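Local structure of mirolysin (Tannerella forsythia, 6R7V) at residues A[44-49]-A[303-308]; A[72-77]-A[101-106]. The protein probably hydrolyses peptide bonds as a zinc metallopeptidase of the pappalysin family within the metzincins, held here in its latent zymogen form. The protein carries 1 engineered substitution. All coordinates share one frame; numbering follows the deposited sequence.

Interaction 1: A[44-49]-A[303-308]; sequences TILIPV and YANELT
Leu46 holds CG anti to its backbone N (chi1 174°), which brings that carbon to Ala304, while Thr308 takes the rotamer that sets OG1 between N and the carbonyl carbon and CG2 anti to the latter (chi1 52°). These groups join the start of strand 45-55, part of the mixed sheet of this metzincin fold, to the short C-terminal helix 304-307. Leu46 and Pro48, on the same side of the strand, supply one wall, and Ala304 lies between them. Its CB is 3.9 Å from Leu46 CG and approaches Leu46 O to 3.5 Å, and its CA sits 3.7 Å from Pro48 CG, so the helical turn comes close to the strand at this small residue. Farther along, Leu46 CD2 lies 3.5 Å from Thr308 OG1, the two side chains sliding past each other in opposite directions, and also meets ND2 of the solvent-exposed Asn305. The segments thus meet through van der Waals contacts, some of them carbon against polar atoms, and Leu46 O accepts a hydrogen bond from Gln301 NE2. Thr308 turns two sides to its surroundings. Its methyl CG2 packs 3.8 Å from Pro48 CB, whereas the hydroxyl serves its own helix end: OG1 donates to Ala304 O at 2.8 Å, from a position tilted 30° out of the carbonyl plane.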
loop_
_atom_site.group_PDB
_atom_site.type_symbol
_atom_site.label_atom_id
_atom_site.label_comp_id
_atom_site.label_asym_id
_atom_site.label_seq_id
_atom_site.Cartn_x
_atom_site.Cartn_y
_atom_site.Cartn_z
ATOM N N THR A 44 16.504 -9.184 -4.501
ATOM C CA THR A 44 15.764 -7.947 -4.499
ATOM C C THR A 44 14.641 -7.991 -5.520
ATOM O O THR A 44 14.841 -8.441 -6.660
ATOM C CB THR A 44 16.685 -6.755 -4.769
ATOM O OG1 THR A 44 17.746 -6.740 -3.815
ATOM C CG2 THR A 44 15.942 -5.437 -4.651
ATOM N N ILE A 45 13.433 -7.582 -5.089
ATOM C CA ILE A 45 12.257 -7.510 -5.942
ATOM C C ILE A 45 12.177 -6.077 -6.428
ATOM O O ILE A 45 12.242 -5.160 -5.607
ATOM C CB ILE A 45 11.006 -7.941 -5.140
ATOM C CG1 ILE A 45 11.079 -9.439 -4.814
ATOM C CG2 ILE A 45 9.724 -7.569 -5.897
ATOM C CD1 ILE A 45 10.069 -9.885 -3.745
ATOM N N LEU A 46 12.094 -5.880 -7.750
ATOM C CA LEU A 46 12.018 -4.539 -8.323
ATOM C C LEU A 46 10.621 -4.299 -8.883
ATOM O O LEU A 46 10.116 -5.099 -9.669
ATOM C CB LEU A 46 13.084 -4.398 -9.433
ATOM C CG LEU A 46 13.075 -3.099 -10.247
ATOM C CD1 LEU A 46 13.243 -1.873 -9.363
ATOM C CD2 LEU A 46 14.200 -3.143 -11.291
ATOM N N ILE A 47 10.051 -3.156 -8.529
ATOM C CA ILE A 47 8.720 -2.775 -8.964
ATOM C C ILE A 47 8.786 -1.553 -9.861
ATOM O O ILE A 47 9.027 -0.462 -9.345
ATOM C CB ILE A 47 7.826 -2.445 -7.737
ATOM C CG1 ILE A 47 7.793 -3.559 -6.669
ATOM C CG2 ILE A 47 6.386 -2.047 -8.185
ATOM C CD1 ILE A 47 7.207 -4.768 -7.023
ATOM N N PRO A 48 8.503 -1.684 -11.180
ATOM C CA PRO A 48 8.369 -0.490 -12.052
ATOM C C PRO A 48 7.100 0.249 -11.698
ATOM O O PRO A 48 6.050 -0.377 -11.526
ATOM C CB PRO A 48 8.242 -1.098 -13.472
ATOM C CG PRO A 48 8.715 -2.546 -13.339
ATOM C CD PRO A 48 8.256 -2.928 -11.936
ATOM N N VAL A 49 7.173 1.578 -11.563
ATOM C CA VAL A 49 6.042 2.374 -11.140
ATOM C C VAL A 49 5.676 3.389 -12.196
ATOM O O VAL A 49 6.539 4.032 -12.785
ATOM C CB VAL A 49 6.394 3.114 -9.808
ATOM C CG1 VAL A 49 5.264 4.054 -9.355
ATOM C CG2 VAL A 49 6.727 2.115 -8.692
ATOM N N TYR A 303 10.254 -8.483 -16.612
ATOM C CA TYR A 303 10.698 -7.353 -17.406
ATOM C C TYR A 303 10.972 -6.103 -16.560
ATOM O O TYR A 303 11.145 -5.037 -17.140
ATOM C CB TYR A 303 9.648 -7.053 -18.502
ATOM C CG TYR A 303 9.254 -8.287 -19.281
ATOM C CD1 TYR A 303 10.116 -8.847 -20.220
ATOM C CD2 TYR A 303 8.055 -8.946 -19.019
ATOM C CE1 TYR A 303 9.782 -10.015 -20.904
ATOM C CE2 TYR A 303 7.702 -10.109 -19.709
ATOM C CZ TYR A 303 8.570 -10.641 -20.649
ATOM O OH TYR A 303 8.254 -11.815 -21.303
ATOM N N ALA A 304 11.098 -6.220 -15.206
ATOM C CA ALA A 304 11.304 -5.017 -14.392
ATOM C C ALA A 304 12.550 -4.221 -14.761
ATOM O O ALA A 304 12.472 -2.994 -14.824
ATOM C CB ALA A 304 11.347 -5.356 -12.912
ATOM N N ASN A 305 13.682 -4.899 -15.030
ATOM C CA ASN A 305 14.922 -4.206 -15.378
ATOM C C ASN A 305 14.772 -3.455 -16.685
ATOM O O ASN A 305 15.177 -2.301 -16.750
ATOM C CB ASN A 305 16.102 -5.161 -15.459
ATOM C CG ASN A 305 16.627 -5.602 -14.121
ATOM O OD1 ASN A 305 16.972 -6.772 -13.927
ATOM N ND2 ASN A 305 16.734 -4.677 -13.172
ATOM N N GLU A 306 14.192 -4.108 -17.717
ATOM C CA GLU A 306 13.950 -3.545 -19.047
ATOM C C GLU A 306 13.108 -2.269 -18.963
ATOM O O GLU A 306 13.356 -1.293 -19.652
ATOM C CB GLU A 306 13.206 -4.582 -19.913
ATOM C CG GLU A 306 14.034 -5.818 -20.251
ATOM C CD GLU A 306 13.897 -7.030 -19.341
ATOM O OE1 GLU A 306 13.939 -6.872 -18.098
ATOM O OE2 GLU A 306 13.772 -8.151 -19.882
ATOM N N LEU A 307 12.081 -2.301 -18.129
ATOM C CA LEU A 307 11.157 -1.178 -18.052
ATOM C C LEU A 307 11.637 -0.011 -17.192
ATOM O O LEU A 307 11.056 1.071 -17.323
ATOM C CB LEU A 307 9.789 -1.649 -17.540
ATOM C CG LEU A 307 9.101 -2.714 -18.440
ATOM C CD1 LEU A 307 7.830 -3.195 -17.793
ATOM C CD2 LEU A 307 8.840 -2.189 -19.864
ATOM N N THR A 308 12.680 -0.194 -16.370
ATOM C CA THR A 308 13.145 0.875 -15.486
ATOM C C THR A 308 14.487 1.469 -15.958
ATOM O O THR A 308 15.047 2.333 -15.288
ATOM C CB THR A 308 13.165 0.429 -14.025
ATOM O OG1 THR A 308 13.880 -0.798 -13.874
ATOM C CG2 THR A 308 11.767 0.242 -13.473
#

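Interaction 2: A[72-77]-A[101-106]; sequences QVLNED and IEFKLA
Asn75 and Glu102 bring their CA atoms to 5.6 Å where helix 72-77 runs almost antiparallel (168°) to strand 101-105, with the two axes approaching to 7.4 Å. With CG anti to the carbonyl carbon (chi1 -79°), the carboxamide of Asn75 leans over to the strand and grips both polar backbone atoms of one residue. OD1 accepts from Phe103 N at 2.8 Å, and ND2 donates to Phe103 O at 2.9 Å along an almost straight N-H...O path (174°), with the acceptor practically in the plane of the amide. Asn75 thus pairs with Phe103 N and O much as a neighbouring strand would, engaging the side of strand 101-105 turned away from its partner, strand 45-55. Phe103 answers with its ring as well as its backbone. Leu74 crosses it at about a right angle, laying CB over one face in a CH-pi contact 4.0 Å from the centroid, with CD1 above the same ring nearer the rim. Asn75 OD1 lies at the ring edge, in its plane. Val209 of helix 203-212 and an edge-to-face Phe78 add to the surroundings of the ring. Ile101 O, in contrast, is buried here and has no polar partner in the model. With two bonds to one residue, the amide is fixed in orientation, since exchanging its O and N would set acceptor against acceptor and donor against donor.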
loop_
_atom_site.group_PDB
_atom_site.type_symbol
_atom_site.label_atom_id
_atom_site.label_comp_id
_atom_site.label_asym_id
_atom_site.label_seq_id
_atom_site.Cartn_x
_atom_site.Cartn_y
_atom_site.Cartn_z
ATOM N N GLN A 72 11.159 7.935 -3.192
ATOM C CA GLN A 72 12.236 7.875 -2.184
ATOM C C GLN A 72 11.723 7.265 -0.871
ATOM O O GLN A 72 12.361 6.364 -0.308
ATOM C CB GLN A 72 12.781 9.274 -1.922
ATOM C CG GLN A 72 13.969 9.277 -0.969
ATOM C CD GLN A 72 14.472 10.668 -0.651
ATOM O OE1 GLN A 72 13.755 11.674 -0.766
ATOM N NE2 GLN A 72 15.722 10.747 -0.228
ATOM N N VAL A 73 10.546 7.718 -0.415
ATOM C CA VAL A 73 9.970 7.195 0.826
ATOM C C VAL A 73 9.662 5.695 0.691
ATOM O O VAL A 73 9.965 4.925 1.617
ATOM C CB VAL A 73 8.694 7.987 1.194
ATOM C CG1 VAL A 73 7.905 7.282 2.314
ATOM C CG2 VAL A 73 9.029 9.418 1.633
ATOM N N LEU A 74 9.097 5.253 -0.446
ATOM C CA LEU A 74 8.829 3.821 -0.590
ATOM C C LEU A 74 10.115 3.015 -0.518
ATOM O O LEU A 74 10.162 1.999 0.154
ATOM C CB LEU A 74 8.099 3.499 -1.891
ATOM C CG LEU A 74 6.692 4.123 -2.055
ATOM C CD1 LEU A 74 6.131 3.807 -3.433
ATOM C CD2 LEU A 74 5.699 3.534 -1.021
ATOM N N ASN A 75 11.171 3.509 -1.150
ATOM C CA ASN A 75 12.456 2.807 -1.115
ATOM C C ASN A 75 13.070 2.813 0.273
ATOM O O ASN A 75 13.727 1.836 0.624
ATOM C CB ASN A 75 13.404 3.392 -2.135
ATOM C CG ASN A 75 13.071 2.868 -3.526
ATOM O OD1 ASN A 75 12.963 1.665 -3.697
ATOM N ND2 ASN A 75 12.899 3.725 -4.515
ATOM N N GLU A 76 12.810 3.832 1.078
ATOM C CA GLU A 76 13.274 3.815 2.459
ATOM C C GLU A 76 12.486 2.829 3.286
ATOM O O GLU A 76 13.064 1.938 3.938
ATOM C CB GLU A 76 13.105 5.201 3.110
ATOM C CG GLU A 76 14.065 6.244 2.562
ATOM C CD GLU A 76 13.900 7.626 3.179
ATOM O OE1 GLU A 76 13.125 7.786 4.150
ATOM O OE2 GLU A 76 14.542 8.564 2.663
ATOM N N ASP A 77 11.136 2.935 3.239
ATOM C CA ASP A 77 10.327 2.106 4.139
ATOM C C ASP A 77 10.382 0.630 3.814
ATOM O O ASP A 77 10.315 -0.182 4.755
ATOM C CB ASP A 77 8.886 2.615 4.105
ATOM C CG ASP A 77 8.723 4.037 4.663
ATOM O OD1 ASP A 77 9.695 4.559 5.273
ATOM O OD2 ASP A 77 7.618 4.605 4.533
ATOM N N ILE A 101 12.477 -4.804 -1.239
ATOM C CA ILE A 101 11.683 -4.450 -2.403
ATOM C C ILE A 101 12.080 -3.026 -2.772
ATOM O O ILE A 101 12.050 -2.136 -1.913
ATOM C CB ILE A 101 10.165 -4.573 -2.090
ATOM C CG1 ILE A 101 9.787 -6.017 -1.760
ATOM C CG2 ILE A 101 9.334 -4.071 -3.283
ATOM C CD1 ILE A 101 8.306 -6.216 -1.268
ATOM N N GLU A 102 12.414 -2.819 -4.050
ATOM C CA GLU A 102 12.761 -1.524 -4.645
ATOM C C GLU A 102 11.689 -1.037 -5.581
ATOM O O GLU A 102 11.081 -1.851 -6.273
ATOM C CB GLU A 102 14.031 -1.656 -5.518
ATOM C CG GLU A 102 15.355 -1.749 -4.831
ATOM C CD GLU A 102 16.484 -2.060 -5.802
ATOM O OE1 GLU A 102 16.272 -2.097 -7.035
ATOM O OE2 GLU A 102 17.576 -2.355 -5.301
ATOM N N PHE A 103 11.581 0.280 -5.733
ATOM C CA PHE A 103 10.606 0.927 -6.604
ATOM C C PHE A 103 11.337 1.861 -7.514
ATOM O O PHE A 103 12.227 2.585 -7.067
ATOM C CB PHE A 103 9.575 1.711 -5.782
ATOM C CG PHE A 103 8.764 0.856 -4.843
ATOM C CD1 PHE A 103 9.270 0.490 -3.595
ATOM C CD2 PHE A 103 7.510 0.379 -5.216
ATOM C CE1 PHE A 103 8.522 -0.308 -2.728
ATOM C CE2 PHE A 103 6.779 -0.455 -4.362
ATOM C CZ PHE A 103 7.290 -0.789 -3.113
ATOM N N LYS A 104 11.012 1.821 -8.811
ATOM C CA LYS A 104 11.636 2.758 -9.745
ATOM C C LYS A 104 10.601 3.241 -10.708
ATOM O O LYS A 104 9.830 2.436 -11.244
ATOM C CB LYS A 104 12.800 2.130 -10.538
ATOM C CG LYS A 104 14.036 1.767 -9.739
ATOM C CD LYS A 104 15.121 1.189 -10.670
ATOM C CE LYS A 104 16.150 0.459 -9.859
ATOM N NZ LYS A 104 17.275 -0.029 -10.692
ATOM N N LEU A 105 10.632 4.543 -11.027
ATOM C CA LEU A 105 9.716 5.027 -12.034
ATOM C C LEU A 105 10.057 4.407 -13.388
ATOM O O LEU A 105 11.236 4.308 -13.757
ATOM C CB LEU A 105 9.810 6.547 -12.141
ATOM C CG LEU A 105 9.241 7.332 -10.942
ATOM C CD1 LEU A 105 9.574 8.837 -11.088
ATOM C CD2 LEU A 105 7.703 7.190 -10.879
ATOM N N ALA A 106 9.030 3.988 -14.120
ATOM C CA ALA A 106 9.205 3.407 -15.443
ATOM C C ALA A 106 9.898 4.365 -16.391
ATOM O O ALA A 106 9.713 5.573 -16.310
ATOM C CB ALA A 106 7.840 3.042 -16.017
#

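How the interactions relate
Interactions 1 and 2 lie with centres about 11 Å apart and meet through the parallel pair of strands 45-55 and 101-105. Two probable hydrogen bonds of 2.8 Å, Ile47 N to Glu102 O and Val49 N to Lys104 O, stitch the strands together, and Thr308 CG2 touches Lys104 CB at 3.6 Å. The face of strand 45-55 turned away from the C-terminal helix, at Ile47, packs on Phe103. Interaction 2 lies nearer the active site: Leu74 and Phe103 both touch helix 203-212, which carries the zinc ligands His207 and His211, and the Leu74 side chain is about 13 Å from the zinc ion.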